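PDB 1VB5: translation initiation factor eIF-2B, which probably catalyses the exchange of GDP for GTP on initiation factor 2, as a regulatory subunit of archaeal initiation factor 2B. Local coordinates for residues A31-L35 against A47-R52; N67-I72 against R84-F88. The contacts are given in a common frame with arbitrary orientation. Residues are numbered along the deposited sequence.

Interaction 1: residues A31-L35 against A47-R52; sequences AFLTL and AIMELR
Two successive helices that fold back on each other illustrate how a single leucine can organise an apolar interface. Residues 31-35 and 47-52 are both helical throughout and run nearly antiparallel, their axes 161° apart in direction and 11.0 Å apart at closest approach. The register pairs Phe-32 with Leu-51 (CA to CA 7.6 Å) and Leu-35 with Ala-47 (CA to CA 7.8 Å), and 318 Å² is buried in all.

The aromatic part of the contact is a CH-pi interaction. Leu-51, in the tp rotamer, places CD2 over one face of the Phe-32 ring, 3.4 Å from its centroid and 12° off the normal. The CA-to-CB bond of Phe-32 points sideways to residues 47-52, but with chi1 near m its ring comes nearer, so that its edge meets Ile-48, CE2 to CG2 4.1 Å.

Two of the aliphatic contacts converge on the same leucine methyl. CD2 of Leu-51 lies 4.0 Å from CB of Ala-31 and 4.0 Å from CD2 of Leu-35, filling the space between these side chains one helical turn apart. Separately, Leu-35, also tp, reaches Ala-47 (CD1 to CB 3.8 Å) and Ile-48 (CD2 to CG1 3.9 Å). Val-6 of helix 4-14 also touches Leu-51. Two helices consecutive in the chain, joined by a short connection and packed antiparallel through apolar side chains, form a helical hairpin, here within the N-terminal helical region.

Interaction 2: residues N67-I72 against R84-F88; sequences NLARFI and RALEF
Arg-84 lays its guanidinium flat on the ring of Phe-71, the centres 3.6 Å apart and the planes inclined by only 16°, in a stacked cation-pi contact with CZ 3.6 Å from the ring centroid. It joins helices 63-71 and 78-106, consecutive in the chain and roughly antiparallel, in a helical hairpin; the axes of segments 67-71 and 84-88 come within 10.3 Å, their directions 143° apart. Ile-72 is where the chain leaves helical geometry (phi/psi -78/117), and its CA lies 6.0 Å from CA of Arg-84; at the other end Leu-68 is in register with Phe-88, CA to CA 7.2 Å. The two segments bury 406 Å².

The stack depends on chi1, chi2 and chi3 of Arg-84 all being m, which curls the side chain over the ring, while Phe-71 uses t at chi1 to extend between the helices. At the ring edge, CZ of Phe-71 lies 3.8 Å from OE2 of Glu-87, whose stronger partner is Arg-91, by a salt bridge further along the same helix.

Beneath this partly exposed layer the contact turns apolar. CG of Phe-71 meets CD1 of Phe-88 at 3.7 Å, the two rings oblique with planes at 59°. Leu-68 covers one face of the Phe-88 ring, its CD1 3.9 Å from the centroid in a CH-pi contact.

The same arginine also bonds the last helical residue of 67-71: the carbonyl O of Phe-71 accepts hydrogen bonds from Arg-84 NH2 at 3.1 Å and from Arg-84 NE at 3.2 Å.

Followed from the N terminus, the two contacts come in series, neither nested nor crossed. Interaction 1 closes the tight connection between helices 21-38 and 41-58; the chain then enters helix 63-71, turns, and interaction 2 closes the next loop against helix 78-106, which leads on to strand 111-115 in the mixed sheet. Their centres lie about 11 Å apart and they meet directly. Arg-52 NH2, from interaction 1, is hydrogen-bonded to the O of Ile-72 in interaction 2 at 2.9 Å, and Ile-48 CG2 packs on Ile-72 CG2 at 3.6 Å. Together they show how successive local pairings merge into one helical unit.

Interaction 1: residues A31-L35 against A47-R52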
# COMPACT_ATOMS: atom_id res chain seq x y z
N ALA B 31 -15.76 22.49 20.81
CA ALA B 31 -15.31 22.30 22.18
C ALA B 31 -15.17 23.66 22.87
O ALA B 31 -15.61 23.84 24.00
CB ALA B 31 -13.97 21.57 22.20
N PHE B 32 -14.55 24.61 22.17
CA PHE B 32 -14.36 25.94 22.74
C PHE B 32 -15.70 26.68 22.88
O PHE B 32 -15.90 27.40 23.85
CB PHE B 32 -13.39 26.77 21.89
CG PHE B 32 -11.95 26.35 22.04
CD1 PHE B 32 -11.37 25.46 21.15
CD2 PHE B 32 -11.19 26.83 23.10
CE1 PHE B 32 -10.04 25.06 21.30
CE2 PHE B 32 -9.86 26.44 23.26
CZ PHE B 32 -9.29 25.55 22.36
N LEU B 33 -16.60 26.49 21.92
CA LEU B 33 -17.92 27.12 21.97
C LEU B 33 -18.69 26.58 23.16
O LEU B 33 -19.48 27.29 23.78
CB LEU B 33 -18.70 26.84 20.69
CG LEU B 33 -18.31 27.65 19.45
CD1 LEU B 33 -19.07 27.14 18.24
CD2 LEU B 33 -18.62 29.12 19.70
N THR B 34 -18.45 25.30 23.47
CA THR B 34 -19.10 24.63 24.59
C THR B 34 -18.53 25.16 25.90
O THR B 34 -19.26 25.40 26.86
CB THR B 34 -18.87 23.10 24.51
OG1 THR B 34 -19.55 22.58 23.37
CG2 THR B 34 -19.37 22.41 25.77
N LEU B 35 -17.21 25.33 25.93
CA LEU B 35 -16.53 25.84 27.11
C LEU B 35 -17.12 27.19 27.53
O LEU B 35 -17.25 27.48 28.73
CB LEU B 35 -15.04 26.00 26.81
CG LEU B 35 -14.10 26.29 27.97
CD1 LEU B 35 -14.04 25.08 28.90
CD2 LEU B 35 -12.71 26.61 27.44
N ALA B 47 -9.08 27.36 31.74
CA ALA B 47 -9.77 26.31 31.00
C ALA B 47 -9.37 26.35 29.53
O ALA B 47 -9.23 25.30 28.89
CB ALA B 47 -11.27 26.50 31.13
N ILE B 48 -9.19 27.55 28.99
CA ILE B 48 -8.80 27.70 27.60
C ILE B 48 -7.37 27.18 27.40
O ILE B 48 -7.05 26.60 26.37
CB ILE B 48 -8.88 29.18 27.16
CG1 ILE B 48 -10.33 29.67 27.29
CG2 ILE B 48 -8.41 29.34 25.72
CD1 ILE B 48 -10.53 31.13 26.94
N MET B 49 -6.53 27.40 28.40
CA MET B 49 -5.14 26.94 28.35
C MET B 49 -5.12 25.41 28.33
O MET B 49 -4.34 24.81 27.59
CB MET B 49 -4.38 27.43 29.58
CG MET B 49 -4.19 28.93 29.64
SD MET B 49 -2.89 29.50 28.52
CE MET B 49 -1.56 29.76 29.70
N GLU B 50 -5.98 24.80 29.13
CA GLU B 50 -6.05 23.35 29.21
C GLU B 50 -6.65 22.76 27.94
O GLU B 50 -6.17 21.74 27.44
CB GLU B 50 -6.87 22.93 30.43
CG GLU B 50 -6.92 21.42 30.65
CD GLU B 50 -7.53 21.03 31.98
OE1 GLU B 50 -8.72 21.34 32.21
OE2 GLU B 50 -6.82 20.41 32.80
N LEU B 51 -7.71 23.39 27.42
CA LEU B 51 -8.35 22.89 26.21
C LEU B 51 -7.39 23.03 25.02
O LEU B 51 -7.39 22.19 24.13
CB LEU B 51 -9.65 23.64 25.94
CG LEU B 51 -10.47 23.10 24.75
CD1 LEU B 51 -10.69 21.60 24.92
CD2 LEU B 51 -11.79 23.83 24.65
N ARG B 52 -6.60 24.09 25.02
CA ARG B 52 -5.62 24.31 23.96
C ARG B 52 -4.75 23.07 23.83
O ARG B 52 -4.47 22.58 22.73
CB ARG B 52 -4.72 25.50 24.28
CG ARG B 52 -5.16 26.84 23.72
CD ARG B 52 -4.10 27.89 24.01
NE ARG B 52 -4.37 29.14 23.30
CZ ARG B 52 -3.55 30.19 23.32
NH1 ARG B 52 -2.42 30.15 24.01
NH2 ARG B 52 -3.88 31.29 22.65

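Interaction 2: residues N67-I72 against R84-F88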
# COMPACT_ATOMS: atom_id res chain seq x y z
N ASN B 67 -3.29 25.18 15.03
CA ASN B 67 -3.63 26.53 14.62
C ASN B 67 -4.95 26.99 15.25
O ASN B 67 -5.12 28.17 15.53
CB ASN B 67 -3.69 26.65 13.10
CG ASN B 67 -2.31 26.64 12.46
OD1 ASN B 67 -1.38 27.24 12.99
ND2 ASN B 67 -2.18 25.97 11.32
N LEU B 68 -5.87 26.06 15.47
CA LEU B 68 -7.14 26.40 16.10
C LEU B 68 -6.83 26.89 17.51
O LEU B 68 -7.34 27.92 17.95
CB LEU B 68 -8.06 25.17 16.17
CG LEU B 68 -9.21 25.24 17.19
CD1 LEU B 68 -10.17 26.36 16.83
CD2 LEU B 68 -9.94 23.91 17.24
N ALA B 69 -5.96 26.15 18.20
CA ALA B 69 -5.57 26.47 19.57
C ALA B 69 -4.93 27.85 19.72
O ALA B 69 -5.21 28.55 20.69
CB ALA B 69 -4.62 25.40 20.09
N ARG B 70 -4.08 28.24 18.77
CA ARG B 70 -3.44 29.55 18.84
C ARG B 70 -4.39 30.66 18.43
O ARG B 70 -4.17 31.82 18.76
CB ARG B 70 -2.20 29.60 17.94
CG ARG B 70 -1.11 28.60 18.28
CD ARG B 70 -0.75 28.64 19.76
NE ARG B 70 0.44 27.84 20.04
CZ ARG B 70 0.77 27.37 21.24
NH1 ARG B 70 -0.01 27.61 22.28
NH2 ARG B 70 1.88 26.66 21.39
N PHE B 71 -5.44 30.30 17.69
CA PHE B 71 -6.41 31.28 17.24
C PHE B 71 -7.31 31.73 18.39
O PHE B 71 -7.71 32.89 18.47
CB PHE B 71 -7.27 30.70 16.12
CG PHE B 71 -8.11 31.71 15.41
CD1 PHE B 71 -7.54 32.58 14.49
CD2 PHE B 71 -9.47 31.82 15.67
CE1 PHE B 71 -8.31 33.55 13.84
CE2 PHE B 71 -10.26 32.78 15.03
CZ PHE B 71 -9.67 33.65 14.11
N ILE B 72 -7.65 30.79 19.27
CA ILE B 72 -8.49 31.09 20.42
C ILE B 72 -7.65 31.79 21.48
O ILE B 72 -6.70 31.22 22.01
CB ILE B 72 -9.13 29.80 21.01
CG1 ILE B 72 -10.35 29.38 20.18
CG2 ILE B 72 -9.59 30.05 22.44
CD1 ILE B 72 -10.12 29.33 18.70
N ARG B 84 -14.43 34.24 18.51
CA ARG B 84 -13.24 33.74 17.83
C ARG B 84 -13.45 32.32 17.30
O ARG B 84 -13.03 32.00 16.19
CB ARG B 84 -12.03 33.79 18.77
CG ARG B 84 -11.59 35.21 19.11
CD ARG B 84 -10.96 35.91 17.91
NE ARG B 84 -9.65 35.34 17.60
CZ ARG B 84 -8.87 35.73 16.60
NH1 ARG B 84 -9.25 36.72 15.79
NH2 ARG B 84 -7.69 35.15 16.41
N ALA B 85 -14.11 31.47 18.09
CA ALA B 85 -14.35 30.10 17.65
C ALA B 85 -15.22 30.10 16.40
O ALA B 85 -14.95 29.36 15.45
CB ALA B 85 -15.01 29.30 18.76
N LEU B 86 -16.26 30.92 16.39
CA LEU B 86 -17.15 31.00 15.24
C LEU B 86 -16.44 31.57 14.02
O LEU B 86 -16.77 31.22 12.88
CB LEU B 86 -18.38 31.86 15.56
CG LEU B 86 -19.34 31.34 16.63
CD1 LEU B 86 -20.43 32.38 16.88
CD2 LEU B 86 -19.96 30.02 16.19
N GLU B 87 -15.48 32.46 14.25
CA GLU B 87 -14.75 33.06 13.14
C GLU B 87 -13.82 32.02 12.51
O GLU B 87 -13.64 32.01 11.30
CB GLU B 87 -13.92 34.26 13.61
CG GLU B 87 -13.50 35.16 12.46
CD GLU B 87 -12.39 36.11 12.83
OE1 GLU B 87 -12.46 36.72 13.93
OE2 GLU B 87 -11.44 36.26 12.03
N PHE B 88 -13.23 31.16 13.34
CA PHE B 88 -12.35 30.12 12.84
C PHE B 88 -13.18 29.24 11.90
O PHE B 88 -12.77 28.94 10.78
CB PHE B 88 -11.80 29.26 13.98
CG PHE B 88 -10.68 28.34 13.56
CD1 PHE B 88 -9.36 28.79 13.52
CD2 PHE B 88 -10.95 27.03 13.16
CE1 PHE B 88 -8.33 27.95 13.09
CE2 PHE B 88 -9.92 26.19 12.73
CZ PHE B 88 -8.61 26.65 12.69